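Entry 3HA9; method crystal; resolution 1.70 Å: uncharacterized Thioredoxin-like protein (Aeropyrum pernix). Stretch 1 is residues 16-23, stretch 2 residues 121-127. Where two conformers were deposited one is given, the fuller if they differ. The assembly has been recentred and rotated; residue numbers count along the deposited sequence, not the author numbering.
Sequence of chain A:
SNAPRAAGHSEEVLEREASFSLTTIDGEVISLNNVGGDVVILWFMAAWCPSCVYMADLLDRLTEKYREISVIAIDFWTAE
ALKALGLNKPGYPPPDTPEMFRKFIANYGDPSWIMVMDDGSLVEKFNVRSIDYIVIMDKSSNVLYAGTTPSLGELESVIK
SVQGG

Stretch 1 16-23: REASFSLT
Stretch 2 (121-127) SLVEKFN

Residues 16-23 leave the end of a helix and run through an extended segment into a strand that includes Leu22 and Thr23; they pack against a helix spanning residues 121-125, burying 287 Å² in total. The closest CA pair is Leu22 CA and Leu122 CA, 8.1 Å apart.

Lys125 covers the most surface. Its CA-to-CB bond points toward the first stretch, and the chain (chi1 t, chi2 p, chi3 and chi4 t) carries the ammonium to backbone carbonyls. Lys125 NZ donates to Ser19 O at 3.0 Å and, weakly, to Glu17 O at 3.1 Å. Ala18 O lies 3.2 Å from Lys125 CE, but its angle to NZ is too poor for a hydrogen bond. The CA-to-CB bond of Ser19 points away, and its OG (chi1 p) donates to Arg16 O at 2.8 Å.

The CA-to-CB bond of Leu122 (chi1 m, chi2 t) also points toward the first stretch. Its CD1 meets Leu22 CD2 at 3.6 Å, while its CD2 lies 3.7 Å from Ser21 O.

Phe20 (phi/psi -133/165, chi1 p) presents a ring face to the edge of Phe126 (chi1 m): the centroids are 5.2 Å apart, the planes meet at 83°, and Phe126 CZ approaches Phe20 CD2 to 3.7 Å. Phe126, the first residue to leave helical phi/psi, still donates a hydrogen bond from N to Leu122 O at 2.9 Å.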

ATOM      1  N   ARG A  16     -18.362   1.792   5.755  1.00 13.70           N
ATOM      2  CA  ARG A  16     -17.894   0.607   6.480  1.00 14.56           C
ATOM      3  C   ARG A  16     -17.578  -0.546   5.530  1.00 14.31           C
ATOM      4  O   ARG A  16     -16.609  -1.279   5.733  1.00 14.13           O
ATOM      5  CB  ARG A  16     -18.918   0.156   7.530  1.00 14.96           C
ATOM      6  CG  ARG A  16     -19.213   1.169   8.639  1.00 18.67           C
ATOM      7  CD  ARG A  16     -18.325   0.994   9.859  1.00 24.15           C
ATOM      8  NE  ARG A  16     -16.913   1.089   9.504  1.00 28.45           N
ATOM      9  CZ  ARG A  16     -15.932   1.408  10.342  1.00 31.02           C
ATOM     10  NH1 ARG A  16     -16.191   1.689  11.617  1.00 32.49           N
ATOM     11  NH2 ARG A  16     -14.680   1.451   9.893  1.00 32.41           N
ATOM     12  N   GLU A  17     -18.377  -0.693   4.476  1.00 14.38           N
ATOM     13  CA  GLU A  17     -18.113  -1.749   3.497  1.00 14.38           C
ATOM     14  C   GLU A  17     -16.818  -1.450   2.735  1.00 13.51           C
ATOM     15  O   GLU A  17     -16.061  -2.364   2.402  1.00 12.52           O
ATOM     16  CB  GLU A  17     -19.293  -1.910   2.524  1.00 14.58           C
ATOM     17  CG  GLU A  17     -19.134  -3.068   1.553  1.00 18.85           C
ATOM     18  CD  GLU A  17     -19.651  -4.401   2.099  1.00 22.97           C
ATOM     19  OE1 GLU A  17     -19.759  -4.552   3.333  1.00 27.12           O
ATOM     20  OE2 GLU A  17     -19.963  -5.294   1.287  1.00 25.15           O
ATOM     21  N   ALA A  18     -16.575  -0.167   2.481  1.00 13.05           N
ATOM     22  CA  ALA A  18     -15.433   0.312   1.671  1.00 13.76           C
ATOM     23  C   ALA A  18     -14.120   0.314   2.441  1.00 14.76           C
ATOM     24  O   ALA A  18     -13.032   0.418   1.844  1.00 14.49           O
ATOM     25  CB  ALA A  18     -15.730   1.731   1.126  1.00 13.04           C
ATOM     26  N   SER A  19     -14.231   0.199   3.766  1.00 15.27           N
ATOM     27  CA  SER A  19     -13.083   0.272   4.658  1.00 16.75           C
ATOM     28  C   SER A  19     -12.206  -0.976   4.549  1.00 16.73           C
ATOM     29  O   SER A  19     -12.642  -2.031   4.077  1.00 16.50           O
ATOM     30  CB  SER A  19     -13.542   0.493   6.111  1.00 16.71           C
ATOM     31  OG  SER A  19     -14.068  -0.700   6.680  1.00 19.91           O
ATOM     32  N   PHE A  20     -10.959  -0.844   4.972  1.00 17.52           N
ATOM     33  CA  PHE A  20     -10.033  -1.960   4.913  1.00 18.56           C
ATOM     34  C   PHE A  20      -9.267  -2.137   6.216  1.00 19.07           C
ATOM     35  O   PHE A  20      -9.260  -1.255   7.074  1.00 18.81           O
ATOM     36  CB  PHE A  20      -9.060  -1.777   3.751  1.00 18.26           C
ATOM     37  CG  PHE A  20      -8.158  -0.579   3.890  1.00 18.76           C
ATOM     38  CD1 PHE A  20      -6.858  -0.723   4.365  1.00 18.33           C
ATOM     39  CD2 PHE A  20      -8.605   0.695   3.531  1.00 19.36           C
ATOM     40  CE1 PHE A  20      -6.016   0.387   4.491  1.00 20.58           C
ATOM     41  CE2 PHE A  20      -7.772   1.803   3.659  1.00 19.17           C
ATOM     42  CZ  PHE A  20      -6.478   1.646   4.138  1.00 19.23           C
ATOM     43  N   SER A  21      -8.636  -3.298   6.353  1.00 20.18           N
ATOM     44  CA  SER A  21      -7.688  -3.534   7.433  1.00 21.24           C
ATOM     45  C   SER A  21      -6.429  -4.192   6.863  1.00 21.27           C
ATOM     46  O   SER A  21      -6.454  -4.763   5.767  1.00 21.15           O
ATOM     47  CB  SER A  21      -8.324  -4.359   8.558  1.00 22.10           C
ATOM     48  OG  SER A  21      -7.983  -5.732   8.453  1.00 25.13           O
ATOM     49  N   LEU A  22      -5.322  -4.067   7.587  1.00 20.89           N
ATOM     50  CA  LEU A  22      -4.035  -4.559   7.127  1.00 21.10           C
ATOM     51  C   LEU A  22      -3.447  -5.450   8.210  1.00 20.75           C
ATOM     52  O   LEU A  22      -3.643  -5.178   9.384  1.00 21.25           O
ATOM     53  CB  LEU A  22      -3.085  -3.382   6.901  1.00 21.70           C
ATOM     54  CG  LEU A  22      -3.590  -2.181   6.094  1.00 21.52           C
ATOM     55  CD1 LEU A  22      -3.019  -0.890   6.659  1.00 22.55           C
ATOM     56  CD2 LEU A  22      -3.211  -2.345   4.652  1.00 23.35           C
ATOM     57  N   THR A  23      -2.738  -6.505   7.809  1.00 20.41           N
ATOM     58  CA  THR A  23      -1.992  -7.363   8.740  0.50 20.28           C
ATOM     59  C   THR A  23      -0.507  -7.045   8.615  1.00 20.13           C
ATOM     60  O   THR A  23       0.079  -7.268   7.546  1.00 20.14           O
ATOM     61  CB  THR A  23      -2.172  -8.873   8.424  0.50 20.31           C
ATOM     62  OG1 THR A  23      -1.701  -9.158   7.096  0.50 21.06           O
ATOM     63  CG2 THR A  23      -3.626  -9.295   8.548  0.50 19.13           C
ATOM     64  N   SER A 121      -6.023 -10.271  -0.695  1.00 11.30           N
ATOM     65  CA  SER A 121      -7.193  -9.447  -0.294  1.00 11.57           C
ATOM     66  C   SER A 121      -7.076  -7.976  -0.660  1.00 10.37           C
ATOM     67  O   SER A 121      -8.036  -7.366  -1.162  1.00  9.82           O
ATOM     68  CB  SER A 121      -7.434  -9.523   1.234  1.00 11.31           C
ATOM     69  OG  SER A 121      -7.761 -10.843   1.613  1.00 16.65           O
ATOM     70  N   LEU A 122      -5.910  -7.398  -0.389  1.00 10.39           N
ATOM     71  CA  LEU A 122      -5.733  -5.963  -0.623  1.00  9.70           C
ATOM     72  C   LEU A 122      -5.483  -5.716  -2.104  1.00 10.12           C
ATOM     73  O   LEU A 122      -5.873  -4.673  -2.640  1.00  9.86           O
ATOM     74  CB  LEU A 122      -4.606  -5.386   0.232  1.00 10.62           C
ATOM     75  CG  LEU A 122      -4.924  -5.398   1.729  1.00 10.63           C
ATOM     76  CD1 LEU A 122      -3.623  -5.203   2.519  1.00 11.57           C
ATOM     77  CD2 LEU A 122      -5.987  -4.341   2.110  1.00 12.28           C
ATOM     78  N   VAL A 123      -4.841  -6.689  -2.757  1.00 10.19           N
ATOM     79  CA  VAL A 123      -4.678  -6.630  -4.218  1.00 10.34           C
ATOM     80  C   VAL A 123      -6.046  -6.510  -4.887  1.00  9.71           C
ATOM     81  O   VAL A 123      -6.258  -5.674  -5.784  1.00  9.37           O
ATOM     82  CB  VAL A 123      -3.880  -7.841  -4.735  1.00 10.50           C
ATOM     83  CG1 VAL A 123      -4.016  -7.962  -6.268  1.00 10.97           C
ATOM     84  CG2 VAL A 123      -2.420  -7.680  -4.353  1.00 11.49           C
ATOM     85  N   GLU A 124      -6.988  -7.330  -4.444  1.00  9.37           N
ATOM     86  CA  GLU A 124      -8.343  -7.286  -4.967  1.00  9.66           C
ATOM     87  C   GLU A 124      -9.041  -5.988  -4.575  1.00  9.31           C
ATOM     88  O   GLU A 124      -9.674  -5.332  -5.418  1.00  9.78           O
ATOM     89  CB  GLU A 124      -9.126  -8.495  -4.450  1.00 10.06           C
ATOM     90  CG  GLU A 124     -10.596  -8.542  -4.898  1.00 13.01           C
ATOM     91  CD  GLU A 124     -11.361  -9.721  -4.300  1.00 18.63           C
ATOM     92  OE1 GLU A 124     -10.732 -10.751  -3.979  1.00 22.81           O
ATOM     93  OE2 GLU A 124     -12.599  -9.632  -4.164  1.00 21.56           O
ATOM     94  N   LYS A 125      -8.924  -5.611  -3.303  1.00  8.96           N
ATOM     95  CA  LYS A 125      -9.595  -4.399  -2.800  1.00  9.69           C
ATOM     96  C   LYS A 125      -9.214  -3.151  -3.600  1.00  9.86           C
ATOM     97  O   LYS A 125     -10.076  -2.363  -3.977  1.00 11.20           O
ATOM     98  CB  LYS A 125      -9.254  -4.179  -1.314  1.00  9.74           C
ATOM     99  CG  LYS A 125      -9.990  -2.993  -0.645  1.00 11.54           C
ATOM    100  CD  LYS A 125     -11.387  -3.394  -0.224  1.00 13.96           C
ATOM    101  CE  LYS A 125     -12.010  -2.369   0.733  1.00 13.15           C
ATOM    102  NZ  LYS A 125     -13.229  -2.982   1.280  1.00 13.55           N
ATOM    103  N   PHE A 126      -7.921  -2.972  -3.835  1.00  9.33           N
ATOM    104  CA  PHE A 126      -7.417  -1.749  -4.451  1.00 10.43           C
ATOM    105  C   PHE A 126      -7.142  -1.874  -5.945  1.00 10.52           C
ATOM    106  O   PHE A 126      -6.517  -0.995  -6.542  1.00 12.05           O
ATOM    107  CB  PHE A 126      -6.199  -1.244  -3.678  1.00 10.02           C
ATOM    108  CG  PHE A 126      -6.576  -0.660  -2.349  1.00 11.66           C
ATOM    109  CD1 PHE A 126      -7.098   0.624  -2.278  1.00 11.65           C
ATOM    110  CD2 PHE A 126      -6.480  -1.416  -1.192  1.00  9.49           C
ATOM    111  CE1 PHE A 126      -7.496   1.155  -1.057  1.00 12.42           C
ATOM    112  CE2 PHE A 126      -6.857  -0.879   0.029  1.00 13.00           C
ATOM    113  CZ  PHE A 126      -7.362   0.398   0.088  1.00 11.89           C
ATOM    114  N   ASN A 127      -7.635  -2.945  -6.549  1.00 10.15           N
ATOM    115  CA  ASN A 127      -7.532  -3.076  -8.008  1.00 10.36           C
ATOM    116  C   ASN A 127      -6.087  -2.910  -8.478  1.00 10.09           C
ATOM    117  O   ASN A 127      -5.793  -2.204  -9.455  1.00 11.03           O
ATOM    118  CB  ASN A 127      -8.494  -2.081  -8.682  1.00  9.72           C
ATOM    119  CG  ASN A 127      -9.899  -2.207  -8.136  1.00 10.58           C
ATOM    120  OD1 ASN A 127     -10.376  -3.313  -7.885  1.00 12.13           O
ATOM    121  ND2 ASN A 127     -10.564  -1.080  -7.942  1.00 12.90           N
TER